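Cryptic loci regulator 2 (Schizosaccharomyces pombe 972h-, PDB 5IKJ) promotes transcriptional silencing in fission yeast heterochromatin, acting upstream of histone deacetylases, and is required for nucleosome positioning and for silencing by the SHREC complex. Local coordinates at residues R178-W192 against E201-M213. Numbering follows the deposited sequence.
With ZN (zinc ion), chain C.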
ATOM      1  N   ARG A 178      -4.585 -32.685 -11.089  1.00 54.56           N
ATOM      2  CA  ARG A 178      -5.843 -32.102 -11.512  1.00 56.95           C
ATOM      3  C   ARG A 178      -5.608 -30.929 -12.456  1.00 50.49           C
ATOM      4  O   ARG A 178      -4.579 -30.253 -12.376  1.00 51.33           O
ATOM      5  CB  ARG A 178      -6.648 -31.625 -10.300  1.00 53.14           C
ATOM      6  CG  ARG A 178      -7.116 -32.761  -9.414  1.00 58.02           C
ATOM      7  CD  ARG A 178      -7.880 -32.263  -8.206  1.00 57.13           C
ATOM      8  NE  ARG A 178      -8.168 -33.353  -7.279  1.00 62.10           N
ATOM      9  CZ  ARG A 178      -9.091 -33.307  -6.325  1.00 56.76           C
ATOM     10  NH1 ARG A 178      -9.842 -32.224  -6.169  1.00 62.26           N
ATOM     11  NH2 ARG A 178      -9.273 -34.353  -5.531  1.00 54.34           N
ATOM     12  N   PRO A 179      -6.545 -30.675 -13.364  1.00 50.28           N
ATOM     13  CA  PRO A 179      -6.389 -29.557 -14.297  1.00 53.77           C
ATOM     14  C   PRO A 179      -6.866 -28.242 -13.708  1.00 49.80           C
ATOM     15  O   PRO A 179      -7.707 -28.201 -12.808  1.00 54.94           O
ATOM     16  CB  PRO A 179      -7.274 -29.969 -15.478  1.00 53.14           C
ATOM     17  CG  PRO A 179      -8.367 -30.763 -14.836  1.00 54.33           C
ATOM     18  CD  PRO A 179      -7.739 -31.483 -13.671  1.00 51.54           C
ATOM     19  N   PHE A 180      -6.305 -27.154 -14.231  1.00 50.82           N
ATOM     20  CA  PHE A 180      -6.897 -25.829 -14.081  1.00 55.43           C
ATOM     21  C   PHE A 180      -7.933 -25.673 -15.188  1.00 60.47           C
ATOM     22  O   PHE A 180      -7.580 -25.616 -16.371  1.00 52.68           O
ATOM     23  CB  PHE A 180      -5.841 -24.728 -14.167  1.00 49.93           C
ATOM     24  CG  PHE A 180      -4.921 -24.659 -12.978  1.00 51.83           C
ATOM     25  CD1 PHE A 180      -5.313 -24.016 -11.815  1.00 53.43           C
ATOM     26  CD2 PHE A 180      -3.653 -25.215 -13.033  1.00 54.59           C
ATOM     27  CE1 PHE A 180      -4.464 -23.941 -10.724  1.00 56.31           C
ATOM     28  CE2 PHE A 180      -2.799 -25.143 -11.946  1.00 52.65           C
ATOM     29  CZ  PHE A 180      -3.204 -24.505 -10.792  1.00 50.50           C
ATOM     30  N   ARG A 181      -9.208 -25.612 -14.813  1.00 58.27           N
ATOM     31  CA  ARG A 181     -10.289 -25.636 -15.789  1.00 54.81           C
ATOM     32  C   ARG A 181     -10.590 -24.267 -16.384  1.00 49.62           C
ATOM     33  O   ARG A 181     -11.437 -24.171 -17.278  1.00 54.47           O
ATOM     34  CB  ARG A 181     -11.550 -26.220 -15.149  1.00 57.99           C
ATOM     35  CG  ARG A 181     -11.301 -27.556 -14.472  1.00 53.09           C
ATOM     36  CD  ARG A 181     -12.589 -28.305 -14.205  1.00 62.41           C
ATOM     37  NE  ARG A 181     -12.346 -29.557 -13.496  1.00 58.98           N
ATOM     38  CZ  ARG A 181     -13.224 -30.552 -13.403  1.00 61.14           C
ATOM     39  NH1 ARG A 181     -14.413 -30.454 -13.981  1.00 56.18           N
ATOM     40  NH2 ARG A 181     -12.906 -31.651 -12.735  1.00 58.60           N
ATOM     41  N   SER A 182      -9.919 -23.217 -15.920  1.00 55.31           N
ATOM     42  CA  SER A 182     -10.038 -21.896 -16.517  1.00 57.97           C
ATOM     43  C   SER A 182      -8.687 -21.203 -16.431  1.00 58.56           C
ATOM     44  O   SER A 182      -7.869 -21.512 -15.562  1.00 52.86           O
ATOM     45  CB  SER A 182     -11.107 -21.044 -15.822  1.00 51.08           C
ATOM     46  OG  SER A 182     -10.634 -20.540 -14.586  1.00 61.07           O
ATOM     47  N   VAL A 183      -8.456 -20.267 -17.354  1.00 56.60           N
ATOM     48  CA  VAL A 183      -7.234 -19.471 -17.304  1.00 57.95           C
ATOM     49  C   VAL A 183      -7.178 -18.672 -16.012  1.00 59.42           C
ATOM     50  O   VAL A 183      -6.091 -18.366 -15.506  1.00 51.51           O
ATOM     51  CB  VAL A 183      -7.146 -18.552 -18.539  1.00 57.30           C
ATOM     52  CG1 VAL A 183      -8.304 -17.557 -18.557  1.00 56.26           C
ATOM     53  CG2 VAL A 183      -5.807 -17.828 -18.574  1.00 55.12           C
ATOM     54  N   ASN A 184      -8.340 -18.326 -15.456  1.00 61.65           N
ATOM     55  CA  ASN A 184      -8.375 -17.529 -14.234  1.00 57.67           C
ATOM     56  C   ASN A 184      -7.871 -18.326 -13.038  1.00 48.52           C
ATOM     57  O   ASN A 184      -7.209 -17.772 -12.153  1.00 53.43           O
ATOM     58  CB  ASN A 184      -9.798 -17.025 -13.988  1.00 58.57           C
ATOM     59  CG  ASN A 184     -10.391 -16.341 -15.206  1.00 76.18           C
ATOM     60  OD1 ASN A 184     -11.134 -16.954 -15.975  1.00 70.23           O
ATOM     61  ND2 ASN A 184     -10.064 -15.067 -15.391  1.00 74.47           N
ATOM     62  N   ASP A 185      -8.171 -19.626 -12.990  1.00 52.40           N
ATOM     63  CA  ASP A 185      -7.696 -20.449 -11.881  1.00 56.68           C
ATOM     64  C   ASP A 185      -6.196 -20.697 -11.981  1.00 56.86           C
ATOM     65  O   ASP A 185      -5.492 -20.690 -10.965  1.00 53.48           O
ATOM     66  CB  ASP A 185      -8.460 -21.774 -11.846  1.00 51.69           C
ATOM     67  CG  ASP A 185      -9.904 -21.603 -11.412  1.00 57.69           C
ATOM     68  OD1 ASP A 185     -10.231 -20.557 -10.812  1.00 60.96           O
ATOM     69  OD2 ASP A 185     -10.712 -22.521 -11.664  1.00 61.63           O
ATOM     70  N   PHE A 186      -5.689 -20.920 -13.197  1.00 52.89           N
ATOM     71  CA  PHE A 186      -4.255 -21.117 -13.376  1.00 51.97           C
ATOM     72  C   PHE A 186      -3.464 -19.875 -12.995  1.00 51.30           C
ATOM     73  O   PHE A 186      -2.339 -19.988 -12.498  1.00 59.54           O
ATOM     74  CB  PHE A 186      -3.951 -21.497 -14.824  1.00 51.85           C
ATOM     75  CG  PHE A 186      -2.492 -21.415 -15.174  1.00 56.35           C
ATOM     76  CD1 PHE A 186      -1.578 -22.282 -14.599  1.00 54.98           C
ATOM     77  CD2 PHE A 186      -2.033 -20.470 -16.076  1.00 54.76           C
ATOM     78  CE1 PHE A 186      -0.236 -22.210 -14.918  1.00 53.24           C
ATOM     79  CE2 PHE A 186      -0.690 -20.393 -16.400  1.00 61.95           C
ATOM     80  CZ  PHE A 186       0.210 -21.265 -15.820  1.00 48.57           C
ATOM     81  N   LEU A 187      -4.032 -18.686 -13.213  1.00 55.15           N
ATOM     82  CA  LEU A 187      -3.267 -17.456 -13.031  1.00 54.59           C
ATOM     83  C   LEU A 187      -2.693 -17.354 -11.624  1.00 60.16           C
ATOM     84  O   LEU A 187      -1.557 -16.900 -11.443  1.00 62.77           O
ATOM     85  CB  LEU A 187      -4.142 -16.241 -13.332  1.00 60.87           C
ATOM     86  CG  LEU A 187      -3.971 -15.591 -14.705  1.00 66.50           C
ATOM     87  CD1 LEU A 187      -4.912 -14.414 -14.820  1.00 60.37           C
ATOM     88  CD2 LEU A 187      -2.532 -15.139 -14.944  1.00 67.88           C
ATOM     89  N   HIS A 188      -3.462 -17.759 -10.613  1.00 52.73           N
ATOM     90  CA  HIS A 188      -2.971 -17.661  -9.243  1.00 53.13           C
ATOM     91  C   HIS A 188      -1.763 -18.563  -9.027  1.00 47.42           C
ATOM     92  O   HIS A 188      -0.805 -18.173  -8.351  1.00 51.44           O
ATOM     93  CB  HIS A 188      -4.092 -17.999  -8.262  1.00 59.02           C
ATOM     94  CG  HIS A 188      -5.196 -16.989  -8.247  1.00 67.26           C
ATOM     95  ND1 HIS A 188      -5.102 -15.798  -7.560  1.00 58.74           N
ATOM     96  CD2 HIS A 188      -6.412 -16.985  -8.843  1.00 52.07           C
ATOM     97  CE1 HIS A 188      -6.214 -15.105  -7.730  1.00 56.65           C
ATOM     98  NE2 HIS A 188      -7.025 -15.804  -8.504  1.00 62.57           N
ATOM     99  N   HIS A 189      -1.784 -19.770  -9.598  1.00 47.02           N
ATOM    100  CA  HIS A 189      -0.611 -20.633  -9.531  1.00 50.23           C
ATOM    101  C   HIS A 189       0.532 -20.067 -10.363  1.00 59.02           C
ATOM    102  O   HIS A 189       1.693 -20.104  -9.939  1.00 54.85           O
ATOM    103  CB  HIS A 189      -0.967 -22.043 -10.001  1.00 52.32           C
ATOM    104  CG  HIS A 189       0.056 -23.072  -9.637  1.00 53.41           C
ATOM    105  ND1 HIS A 189       0.188 -23.569  -8.359  1.00 55.20           N
ATOM    106  CD2 HIS A 189       1.002 -23.693 -10.381  1.00 57.82           C
ATOM    107  CE1 HIS A 189       1.167 -24.455  -8.331  1.00 58.48           C
ATOM    108  NE2 HIS A 189       1.678 -24.549  -9.545  1.00 61.39           N
ATOM    109  N   LEU A 190       0.225 -19.542 -11.553  1.00 57.10           N
ATOM    110  CA  LEU A 190       1.252 -18.892 -12.359  1.00 56.37           C
ATOM    111  C   LEU A 190       1.928 -17.773 -11.581  1.00 50.30           C
ATOM    112  O   LEU A 190       3.158 -17.643 -11.602  1.00 52.30           O
ATOM    113  CB  LEU A 190       0.639 -18.341 -13.648  1.00 55.02           C
ATOM    114  CG  LEU A 190       1.599 -17.586 -14.573  1.00 55.98           C
ATOM    115  CD1 LEU A 190       2.704 -18.504 -15.071  1.00 59.37           C
ATOM    116  CD2 LEU A 190       0.854 -16.958 -15.741  1.00 60.26           C
ATOM    117  N   TYR A 191       1.137 -16.949 -10.892  1.00 51.17           N
ATOM    118  CA  TYR A 191       1.692 -15.835 -10.135  1.00 54.03           C
ATOM    119  C   TYR A 191       2.560 -16.329  -8.983  1.00 55.97           C
ATOM    120  O   TYR A 191       3.569 -15.701  -8.644  1.00 52.53           O
ATOM    121  CB  TYR A 191       0.554 -14.954  -9.624  1.00 49.21           C
ATOM    122  CG  TYR A 191       0.993 -13.801  -8.756  1.00 62.47           C
ATOM    123  CD1 TYR A 191       1.504 -12.638  -9.316  1.00 67.08           C
ATOM    124  CD2 TYR A 191       0.878 -13.869  -7.375  1.00 61.25           C
ATOM    125  CE1 TYR A 191       1.899 -11.579  -8.524  1.00 65.11           C
ATOM    126  CE2 TYR A 191       1.269 -12.816  -6.575  1.00 63.96           C
ATOM    127  CZ  TYR A 191       1.778 -11.674  -7.154  1.00 68.70           C
ATOM    128  OH  TYR A 191       2.170 -10.623  -6.358  1.00 84.60           O
ATOM    129  N   TRP A 192       2.185 -17.454  -8.371  1.00 50.91           N
ATOM    130  CA  TRP A 192       3.007 -18.037  -7.315  1.00 44.67           C
ATOM    131  C   TRP A 192       4.330 -18.554  -7.866  1.00 58.83           C
ATOM    132  O   TRP A 192       5.365 -18.463  -7.196  1.00 57.44           O
ATOM    133  CB  TRP A 192       2.238 -19.162  -6.624  1.00 46.44           C
ATOM    134  CG  TRP A 192       3.057 -19.952  -5.654  1.00 59.15           C
ATOM    135  CD1 TRP A 192       3.359 -19.613  -4.368  1.00 53.33           C
ATOM    136  CD2 TRP A 192       3.674 -21.225  -5.888  1.00 56.17           C
ATOM    137  NE1 TRP A 192       4.129 -20.591  -3.788  1.00 58.99           N
ATOM    138  CE2 TRP A 192       4.336 -21.592  -4.700  1.00 57.51           C
ATOM    139  CE3 TRP A 192       3.732 -22.088  -6.987  1.00 54.95           C
ATOM    140  CZ2 TRP A 192       5.048 -22.784  -4.579  1.00 52.25           C
ATOM    141  CZ3 TRP A 192       4.440 -23.270  -6.866  1.00 54.22           C
ATOM    142  CH2 TRP A 192       5.088 -23.608  -5.670  1.00 55.38           C
ATOM    143  N   GLU A 201       4.845 -24.274  -1.226  1.00 69.38           N
ATOM    144  CA  GLU A 201       3.519 -24.541  -1.768  1.00 70.98           C
ATOM    145  C   GLU A 201       2.405 -23.951  -0.911  1.00 74.95           C
ATOM    146  O   GLU A 201       1.270 -23.842  -1.385  1.00 69.58           O
ATOM    147  CB  GLU A 201       3.317 -26.050  -1.909  1.00 78.09           C
ATOM    148  CG  GLU A 201       4.375 -26.733  -2.767  1.00 87.72           C
ATOM    149  CD  GLU A 201       5.034 -27.906  -2.066  1.00 97.92           C
ATOM    150  OE1 GLU A 201       4.346 -28.604  -1.293  1.00113.59           O
ATOM    151  OE2 GLU A 201       6.244 -28.126  -2.287  1.00 88.82           O
ATOM    152  N   SER A 202       2.700 -23.565   0.331  1.00 70.65           N
ATOM    153  CA  SER A 202       1.675 -23.071   1.241  1.00 66.38           C
ATOM    154  C   SER A 202       1.310 -21.612   1.004  1.00 63.18           C
ATOM    155  O   SER A 202       0.312 -21.146   1.563  1.00 70.93           O
ATOM    156  CB  SER A 202       2.139 -23.244   2.689  1.00 75.24           C
ATOM    157  OG  SER A 202       2.318 -24.613   3.008  1.00 79.05           O
ATOM    158  N   THR A 203       2.080 -20.884   0.199  1.00 68.47           N
ATOM    159  CA  THR A 203       1.838 -19.468  -0.034  1.00 58.00           C
ATOM    160  C   THR A 203       1.043 -19.203  -1.305  1.00 58.19           C
ATOM    161  O   THR A 203       0.825 -18.038  -1.650  1.00 63.46           O
ATOM    162  CB  THR A 203       3.167 -18.707  -0.101  1.00 62.95           C
ATOM    163  OG1 THR A 203       3.794 -18.938  -1.368  1.00 60.18           O
ATOM    164  CG2 THR A 203       4.105 -19.162   1.011  1.00 63.34           C
ATOM    165  N   CYS A 204       0.604 -20.246  -2.005  1.00 60.95           N
ATOM    166  CA  CYS A 204      -0.164 -20.084  -3.232  1.00 61.16           C
ATOM    167  C   CYS A 204      -1.651 -19.994  -2.919  1.00 57.09           C
ATOM    168  O   CYS A 204      -2.162 -20.719  -2.062  1.00 60.32           O
ATOM    169  CB  CYS A 204       0.097 -21.249  -4.189  1.00 47.58           C
ATOM    170  SG  CYS A 204      -0.660 -21.053  -5.825  1.00 49.32           S
ATOM    171  N   CYS A 205      -2.342 -19.102  -3.626  1.00 55.70           N
ATOM    172  CA  CYS A 205      -3.774 -18.906  -3.447  1.00 57.01           C
ATOM    173  C   CYS A 205      -4.616 -19.717  -4.422  1.00 57.51           C
ATOM    174  O   CYS A 205      -5.848 -19.658  -4.346  1.00 59.34           O
ATOM    175  CB  CYS A 205      -4.130 -17.423  -3.602  1.00 54.19           C
ATOM    176  SG  CYS A 205      -3.175 -16.298  -2.566  1.00 70.00           S
ATOM    177  N   CYS A 206      -3.997 -20.470  -5.327  1.00 56.49           N
ATOM    178  CA  CYS A 206      -4.753 -21.133  -6.377  1.00 53.62           C
ATOM    179  C   CYS A 206      -5.601 -22.262  -5.798  1.00 53.44           C
ATOM    180  O   CYS A 206      -5.371 -22.745  -4.687  1.00 54.97           O
ATOM    181  CB  CYS A 206      -3.817 -21.675  -7.458  1.00 46.69           C
ATOM    182  SG  CYS A 206      -3.319 -23.398  -7.234  1.00 56.10           S
ATOM    183  N   VAL A 207      -6.586 -22.696  -6.586  1.00 58.75           N
ATOM    184  CA  VAL A 207      -7.582 -23.640  -6.088  1.00 55.88           C
ATOM    185  C   VAL A 207      -6.955 -24.998  -5.810  1.00 57.48           C
ATOM    186  O   VAL A 207      -7.388 -25.714  -4.899  1.00 59.96           O
ATOM    187  CB  VAL A 207      -8.751 -23.771  -7.084  1.00 58.61           C
ATOM    188  CG1 VAL A 207      -9.923 -24.494  -6.429  1.00 72.53           C
ATOM    189  CG2 VAL A 207      -9.193 -22.406  -7.601  1.00 80.51           C
ATOM    190  N   LEU A 208      -5.933 -25.383  -6.577  1.00 54.48           N
ATOM    191  CA  LEU A 208      -5.385 -26.729  -6.459  1.00 56.39           C
ATOM    192  C   LEU A 208      -4.399 -26.855  -5.304  1.00 46.98           C
ATOM    193  O   LEU A 208      -4.209 -27.958  -4.780  1.00 52.01           O
ATOM    194  CB  LEU A 208      -4.719 -27.136  -7.775  1.00 55.18           C
ATOM    195  CG  LEU A 208      -5.643 -27.195  -8.998  1.00 51.69           C
ATOM    196  CD1 LEU A 208      -4.868 -27.642 -10.228  1.00 56.35           C
ATOM    197  CD2 LEU A 208      -6.834 -28.116  -8.764  1.00 54.09           C
ATOM    198  N   CYS A 209      -3.770 -25.756  -4.891  1.00 42.86           N
ATOM    199  CA  CYS A 209      -2.908 -25.776  -3.716  1.00 48.35           C
ATOM    200  C   CYS A 209      -3.659 -25.446  -2.436  1.00 56.45           C
ATOM    201  O   CYS A 209      -3.259 -25.903  -1.359  1.00 53.81           O
ATOM    202  CB  CYS A 209      -1.753 -24.782  -3.882  1.00 53.49           C
ATOM    203  SG  CYS A 209      -0.779 -25.003  -5.390  1.00 54.79           S
ATOM    204  N   SER A 210      -4.742 -24.670  -2.528  1.00 56.64           N
ATOM    205  CA  SER A 210      -5.436 -24.167  -1.353  1.00 58.18           C
ATOM    206  C   SER A 210      -6.807 -24.785  -1.126  1.00 52.94           C
ATOM    207  O   SER A 210      -7.317 -24.711  -0.004  1.00 60.80           O
ATOM    208  CB  SER A 210      -5.597 -22.642  -1.452  1.00 53.26           C
ATOM    209  OG  SER A 210      -4.337 -21.996  -1.429  1.00 78.18           O
ATOM    210  N   GLY A 211      -7.412 -25.389  -2.145  1.00 58.43           N
ATOM    211  CA  GLY A 211      -8.752 -25.926  -2.011  1.00 62.80           C
ATOM    212  C   GLY A 211      -9.738 -24.928  -1.438  1.00 58.46           C
ATOM    213  O   GLY A 211      -9.978 -23.874  -2.033  1.00 58.19           O
ATOM    214  N   ASN A 212     -10.307 -25.245  -0.272  1.00 62.06           N
ATOM    215  CA  ASN A 212     -11.361 -24.415   0.302  1.00 70.88           C
ATOM    216  C   ASN A 212     -10.841 -23.104   0.878  1.00 64.94           C
ATOM    217  O   ASN A 212     -11.633 -22.176   1.074  1.00 62.81           O
ATOM    218  CB  ASN A 212     -12.109 -25.192   1.386  1.00 60.82           C
ATOM    219  CG  ASN A 212     -13.227 -26.048   0.824  1.00 73.71           C
ATOM    220  OD1 ASN A 212     -13.702 -25.821  -0.289  1.00 76.34           O
ATOM    221  ND2 ASN A 212     -13.661 -27.035   1.598  1.00 71.07           N
ATOM    222  N   MET A 213      -9.544 -23.002   1.155  1.00 47.94           N
ATOM    223  CA  MET A 213      -8.964 -21.763   1.657  1.00 52.38           C
ATOM    224  C   MET A 213      -8.657 -20.765   0.548  1.00 55.10           C
ATOM    225  O   MET A 213      -8.030 -19.735   0.821  1.00 59.54           O
ATOM    226  CB  MET A 213      -7.682 -22.062   2.439  1.00 60.37           C
ATOM    227  CG  MET A 213      -7.896 -22.819   3.744  1.00 58.23           C
ATOM    228  SD  MET A 213      -8.885 -21.908   4.945  1.00 70.48           S
ATOM    229  CE  MET A 213     -10.462 -22.742   4.782  1.00 80.39           C
TER
HETATM  230 ZN    ZN C 601      -1.020 -23.066  -6.713  1.00 47.72          ZN
HETATM  231  O   HOH W   1      -0.805 -17.508  -5.501  1.00 54.06           O
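His189 ND1 and the sulfurs of Cys204, Cys206 and Cys209 close on one zinc ion, with ND1 at 2.1 Å from the metal. With CG anti to the backbone N (chi1 -165°), the His189 ring carries ND1 to the zinc; NE2 is hydrogen-bonded to Asp21, so that metal on one nitrogen and carboxylate on the other probably hold the ring's rotation. Two thiolates take a second bond from the backbone: Cys206 N donates to Cys204 SG at 3.4 Å, and Cys206, at the N-cap of helix 207-210, accepts from Cys209 N through SG. Such N-H groups would be expected to temper the negative charge on sulfur. A water bridges His188 O and Cys205 N. On one flank, Cys204 CB lies 3.5 Å from Trp192 CG, over the face of the indole, while NE1 donates to Asn200 O. Replacing Trp192 with alanine removes that face, which is likely to uncover Cys204 CB and leave Asn200 O without its indole donor. On the other flank, Leu208 CD1 sits over the centre of the Phe180 ring, with Cys206 SG in plane at the ring's edge. One histidine from helix 183-195 and three cysteines, Cys206 and Cys209 forming a CxxC pair, are consistent with a structural zinc site.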